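Local coordinates for protein KLLA0E01827p (PDB 6AM0) that probably activates mRNA decapping, serving as an enzyme activator with mRNA-binding activity in the cytoplasm, at residues 89-93 with 156-160. Numbering follows the deposited sequence.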
loop_
_atom_site.group_PDB
_atom_site.type_symbol
_atom_site.label_atom_id
_atom_site.label_comp_id
_atom_site.label_asym_id
_atom_site.label_seq_id
_atom_site.Cartn_x
_atom_site.Cartn_y
_atom_site.Cartn_z
ATOM N N THR F 89 -37.118 -12.202 -11.344
ATOM C CA THR F 89 -38.149 -13.222 -11.371
ATOM C C THR F 89 -38.494 -13.573 -12.815
ATOM O O THR F 89 -38.543 -12.681 -13.668
ATOM C CB THR F 89 -39.403 -12.708 -10.623
ATOM O OG1 THR F 89 -39.146 -12.688 -9.212
ATOM C CG2 THR F 89 -40.637 -13.556 -10.905
ATOM N N PRO F 90 -38.709 -14.853 -13.126
ATOM C CA PRO F 90 -39.001 -15.241 -14.512
ATOM C C PRO F 90 -40.325 -14.670 -14.994
ATOM O O PRO F 90 -41.147 -14.171 -14.224
ATOM C CB PRO F 90 -39.056 -16.769 -14.446
ATOM C CG PRO F 90 -39.414 -17.063 -13.022
ATOM C CD PRO F 90 -38.672 -16.024 -12.233
ATOM N N HIS F 91 -40.530 -14.756 -16.307
ATOM C CA HIS F 91 -41.804 -14.358 -16.894
ATOM C C HIS F 91 -42.792 -15.500 -16.698
ATOM O O HIS F 91 -42.623 -16.581 -17.273
ATOM C CB HIS F 91 -41.646 -14.011 -18.373
ATOM C CG HIS F 91 -42.897 -13.480 -19.005
ATOM N ND1 HIS F 91 -44.027 -14.250 -19.184
ATOM C CD2 HIS F 91 -43.196 -12.256 -19.504
ATOM C CE1 HIS F 91 -44.968 -13.523 -19.761
ATOM N NE2 HIS F 91 -44.488 -12.311 -19.968
ATOM N N VAL F 92 -43.813 -15.269 -15.875
ATOM C CA VAL F 92 -44.866 -16.263 -15.705
ATOM C C VAL F 92 -45.651 -16.360 -17.007
ATOM O O VAL F 92 -46.153 -15.353 -17.520
ATOM C CB VAL F 92 -45.774 -15.906 -14.523
ATOM C CG1 VAL F 92 -46.933 -16.882 -14.440
ATOM C CG2 VAL F 92 -44.978 -15.917 -13.227
ATOM N N LEU F 93 -45.745 -17.572 -17.552
ATOM C CA LEU F 93 -46.393 -17.767 -18.843
ATOM C C LEU F 93 -47.874 -17.426 -18.770
ATOM O O LEU F 93 -48.575 -17.802 -17.826
ATOM C CB LEU F 93 -46.221 -19.211 -19.315
ATOM C CG LEU F 93 -44.839 -19.682 -19.771
ATOM C CD1 LEU F 93 -44.835 -21.192 -19.964
ATOM C CD2 LEU F 93 -44.438 -18.980 -21.053
ATOM N N LYS F 156 -38.727 -19.014 -23.069
ATOM C CA LYS F 156 -38.622 -17.563 -23.135
ATOM C C LYS F 156 -37.179 -17.089 -23.012
ATOM O O LYS F 156 -36.937 -15.935 -22.642
ATOM C CB LYS F 156 -39.493 -16.913 -22.062
ATOM C CG LYS F 156 -40.937 -17.367 -22.110
ATOM C CD LYS F 156 -41.839 -16.482 -21.273
ATOM C CE LYS F 156 -42.161 -15.183 -21.993
ATOM N NZ LYS F 156 -43.613 -14.851 -21.913
ATOM N N LYS F 157 -36.216 -17.969 -23.295
ATOM C CA LYS F 157 -34.800 -17.637 -23.424
ATOM C C LYS F 157 -34.134 -17.298 -22.094
ATOM O O LYS F 157 -33.027 -16.748 -22.078
ATOM C CB LYS F 157 -34.592 -16.494 -24.424
ATOM C CG LYS F 157 -35.189 -16.758 -25.798
ATOM C CD LYS F 157 -35.337 -15.462 -26.581
ATOM C CE LYS F 157 -36.326 -15.611 -27.727
ATOM N NZ LYS F 157 -36.657 -14.285 -28.320
ATOM N N GLU F 158 -34.776 -17.597 -20.969
ATOM C CA GLU F 158 -34.066 -17.600 -19.698
ATOM C C GLU F 158 -33.110 -18.788 -19.657
ATOM O O GLU F 158 -33.375 -19.843 -20.238
ATOM C CB GLU F 158 -35.048 -17.677 -18.528
ATOM C CG GLU F 158 -36.141 -16.626 -18.552
ATOM C CD GLU F 158 -37.335 -17.008 -17.694
ATOM O OE1 GLU F 158 -37.432 -18.187 -17.288
ATOM O OE2 GLU F 158 -38.181 -16.126 -17.429
ATOM N N VAL F 159 -31.983 -18.610 -18.976
ATOM C CA VAL F 159 -30.969 -19.654 -18.879
ATOM C C VAL F 159 -30.766 -19.994 -17.414
ATOM O O VAL F 159 -30.313 -19.148 -16.632
ATOM C CB VAL F 159 -29.644 -19.238 -19.531
ATOM C CG1 VAL F 159 -28.568 -20.265 -19.217
ATOM C CG2 VAL F 159 -29.822 -19.100 -21.033
ATOM N N TYR F 160 -31.090 -21.230 -17.046
ATOM C CA TYR F 160 -30.943 -21.703 -15.681
ATOM C C TYR F 160 -29.991 -22.888 -15.635
ATOM O O TYR F 160 -29.760 -23.575 -16.633
ATOM C CB TYR F 160 -32.283 -22.122 -15.072
ATOM C CG TYR F 160 -33.296 -21.017 -14.931
ATOM C CD1 TYR F 160 -33.279 -20.167 -13.836
ATOM C CD2 TYR F 160 -34.292 -20.845 -15.878
ATOM C CE1 TYR F 160 -34.214 -19.165 -13.699
ATOM C CE2 TYR F 160 -35.231 -19.850 -15.750
ATOM C CZ TYR F 160 -35.188 -19.012 -14.661
ATOM O OH TYR F 160 -36.126 -18.015 -14.536
#
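Pro90 sets its ring against the phenol end of Tyr160, the two side chains crossing at about a right angle. Pro90 CB lies near the plane of the aromatic ring, at its edge, and the nearest approach is to Tyr160 OH, 3.2 Å from that carbon. The same proline carbon has Glu158 OE2 beside it, so the pyrrolidine meets a hydroxyl and a carboxylate together. Those two groups are themselves linked by a weak hydrogen bond from Tyr160 OH to Glu158 OE1 (3.1 Å), made in the plane of the phenol ring.

At His91 the backbone takes over: its N-H points to Glu158 OE2, an N-to-O distance of 2.9 Å with an angle of 158° at the hydrogen, and meets the oxygen nearly head-on to the C-O bond. The glutamate, extended beyond CG, thus illustrates how one carboxylate can join two elements: OE2 bridges to the loop amide, while the weak bond at OE1 merely ties the group to Tyr160 on its own side. Those elements are the long connection between strands 55-61 and 101-105 of one sheet and the turn between strands 149-153 and 159-164 of the other, the two sheets of the PH-like (EVH1-type) fold expected of DCP1 proteins. Tyr160 also packs edge-to-face on Phe114, in the sheet to which 55-61 and 101-105 belong.

The imidazole, swung anti to the backbone N (chi1 -175°), offers a face to Lys156, whose CE sits 3.7 Å from the centroid of the His91 ring in a CH-pi contact. Further along, Leu93 supplies CD2, which rests 3.6 Å from Lys156 CD as the two side chains run past each other in opposite directions. Leu93 also touches Leu70 and Tyr99, while its backbone hydrogen-bonds to the chain of another protein in the assembly.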